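Local coordinates for iron-regulated outer membrane protein (Neisseria meningitidis, PDB 4B7O) that is a TonB-dependent outer-membrane transporter that carries iron across the outer membrane, possibly bound to a siderophore, at residues K170-Q175 with S250-I255. Residues are numbered along the deposited sequence; the frame is centred on the assembly and turned at random.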
loop_
_atom_site.group_PDB
_atom_site.type_symbol
_atom_site.label_atom_id
_atom_site.label_comp_id
_atom_site.label_asym_id
_atom_site.label_seq_id
_atom_site.Cartn_x
_atom_site.Cartn_y
_atom_site.Cartn_z
ATOM N N LYS A 170 -7.151 7.619 -5.257
ATOM C CA LYS A 170 -8.493 7.779 -5.746
ATOM C C LYS A 170 -8.437 7.512 -7.216
ATOM O O LYS A 170 -7.494 7.971 -7.907
ATOM C CB LYS A 170 -9.060 9.166 -5.519
ATOM C CG LYS A 170 -9.085 9.625 -4.076
ATOM C CD LYS A 170 -9.669 11.023 -4.064
ATOM C CE LYS A 170 -9.313 11.741 -2.813
ATOM N NZ LYS A 170 -10.425 11.492 -1.853
ATOM N N THR A 171 -9.451 6.795 -7.707
ATOM C CA THR A 171 -9.460 6.402 -9.094
ATOM C C THR A 171 -9.792 7.636 -9.949
ATOM O O THR A 171 -10.372 8.592 -9.456
ATOM C CB THR A 171 -10.423 5.209 -9.341
ATOM O OG1 THR A 171 -11.753 5.561 -8.913
ATOM C CG2 THR A 171 -9.943 3.976 -8.574
ATOM N N VAL A 172 -9.422 7.614 -11.214
ATOM C CA VAL A 172 -9.709 8.737 -12.090
ATOM C C VAL A 172 -11.214 8.874 -12.398
ATOM O O VAL A 172 -11.989 7.921 -12.268
ATOM C CB VAL A 172 -8.819 8.655 -13.366
ATOM C CG1 VAL A 172 -8.914 7.286 -13.971
ATOM C CG2 VAL A 172 -9.235 9.698 -14.385
ATOM N N ASP A 173 -11.601 10.090 -12.766
ATOM C CA ASP A 173 -12.968 10.560 -13.001
ATOM C C ASP A 173 -12.960 11.200 -14.367
ATOM O O ASP A 173 -11.938 11.706 -14.820
ATOM C CB ASP A 173 -13.228 11.748 -12.060
ATOM C CG ASP A 173 -13.859 11.346 -10.810
ATOM O OD1 ASP A 173 -13.935 10.128 -10.522
ATOM O OD2 ASP A 173 -14.322 12.243 -10.102
ATOM N N ALA A 174 -14.118 11.292 -14.978
ATOM C CA ALA A 174 -14.258 11.926 -16.260
ATOM C C ALA A 174 -13.752 13.348 -16.187
ATOM O O ALA A 174 -13.111 13.832 -17.123
ATOM C CB ALA A 174 -15.739 11.893 -16.687
ATOM N N GLN A 175 -14.059 14.022 -15.082
ATOM C CA GLN A 175 -13.693 15.423 -14.860
ATOM C C GLN A 175 -12.161 15.637 -15.002
ATOM O O GLN A 175 -11.722 16.576 -15.646
ATOM C CB GLN A 175 -14.257 15.890 -13.469
ATOM C CG GLN A 175 -13.962 17.331 -13.039
ATOM C CD GLN A 175 -14.284 18.377 -14.123
ATOM O OE1 GLN A 175 -13.384 18.841 -14.855
ATOM N NE2 GLN A 175 -15.572 18.729 -14.257
ATOM N N SER A 250 -5.645 -3.714 -16.544
ATOM C CA SER A 250 -6.573 -3.087 -15.664
ATOM C C SER A 250 -7.619 -2.389 -16.474
ATOM O O SER A 250 -7.331 -1.911 -17.568
ATOM C CB SER A 250 -5.854 -2.122 -14.735
ATOM O OG SER A 250 -5.191 -1.118 -15.472
ATOM N N TYR A 251 -8.845 -2.381 -15.970
ATOM C CA TYR A 251 -9.840 -1.495 -16.516
ATOM C C TYR A 251 -10.687 -0.871 -15.411
ATOM O O TYR A 251 -10.709 -1.340 -14.279
ATOM C CB TYR A 251 -10.639 -2.196 -17.603
ATOM C CG TYR A 251 -11.665 -3.116 -17.091
ATOM C CD1 TYR A 251 -12.933 -2.636 -16.752
ATOM C CD2 TYR A 251 -11.415 -4.467 -16.992
ATOM C CE1 TYR A 251 -13.898 -3.473 -16.267
ATOM C CE2 TYR A 251 -12.381 -5.318 -16.536
ATOM C CZ TYR A 251 -13.621 -4.811 -16.168
ATOM O OH TYR A 251 -14.600 -5.642 -15.664
ATOM N N LEU A 252 -11.333 0.231 -15.731
ATOM C CA LEU A 252 -12.152 0.933 -14.767
ATOM C C LEU A 252 -13.399 1.386 -15.479
ATOM O O LEU A 252 -13.305 2.035 -16.539
ATOM C CB LEU A 252 -11.396 2.139 -14.228
ATOM C CG LEU A 252 -12.129 3.111 -13.309
ATOM C CD1 LEU A 252 -12.691 2.486 -12.031
ATOM C CD2 LEU A 252 -11.169 4.243 -12.970
ATOM N N ALA A 253 -14.555 1.029 -14.933
ATOM C CA ALA A 253 -15.797 1.634 -15.429
ATOM C C ALA A 253 -16.468 2.432 -14.298
ATOM O O ALA A 253 -16.597 1.952 -13.134
ATOM C CB ALA A 253 -16.741 0.594 -15.983
ATOM N N LYS A 254 -16.859 3.657 -14.614
ATOM C CA LYS A 254 -17.319 4.518 -13.555
ATOM C C LYS A 254 -18.484 5.367 -14.051
ATOM O O LYS A 254 -18.364 6.018 -15.095
ATOM C CB LYS A 254 -16.147 5.392 -13.103
ATOM C CG LYS A 254 -16.492 6.518 -12.171
ATOM C CD LYS A 254 -15.261 7.199 -11.595
ATOM C CE LYS A 254 -14.601 6.356 -10.514
ATOM N NZ LYS A 254 -13.446 7.102 -9.932
ATOM N N ILE A 255 -19.606 5.384 -13.322
ATOM C CA ILE A 255 -20.676 6.349 -13.667
ATOM C C ILE A 255 -21.032 7.209 -12.481
ATOM O O ILE A 255 -21.039 6.772 -11.317
ATOM C CB ILE A 255 -21.973 5.686 -14.163
ATOM C CG1 ILE A 255 -22.067 4.271 -13.642
ATOM C CG2 ILE A 255 -21.971 5.501 -15.651
ATOM C CD1 ILE A 255 -23.018 4.109 -12.484
#
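K254 reaches inward from a barrel strand and places its ammonium group among three oxygens of 170-175, one each from T171, V172 and D173. Its chain leaves with CG anti to the backbone N (chi1 170°), runs on extended, then bends at chi3 (-75°), which turns the tip toward the end of strand 166-171. NZ donates to the hydroxyl OG1 of T171 at 2.5 Å, shorter than usual, so the exact length is doubtful, and to the carbonyl O of V172 at 2.9 Å. That second bond is made from above the carbonyl plane, 51° out of it. The third partner is a carboxylate, which supplies the counter-charge: D173 OD1 forms a salt bridge to NZ at 3.1 Å and is approached nearly along its own C-O axis. Although CB of D173 points away from the barrel strand, its carboxylate turns back to the lysine. A long, flexible lysine suits this place, since it can reach from the barrel wall to the plug and bring three N-H groups to a buried site. Beside this polar cluster, the branched apolar side chains of V172 and L252 pack together, L252 CD2 lying 3.9 Å from V172 CG1 and 3.8 Å from T171 CB. Threonine serves both sides: its CB takes that methyl, while OG1 joins the lysine to D122, a second carboxylate that would probably favour a charged lysine. The contact thus ties the plug, where strand 166-171 gives way to helix 174-177, to the inner face of barrel strand 246-259; L215 of the adjacent strand 212-223 touches both V172 and L252, while M271 of strand 264-276 meets T171.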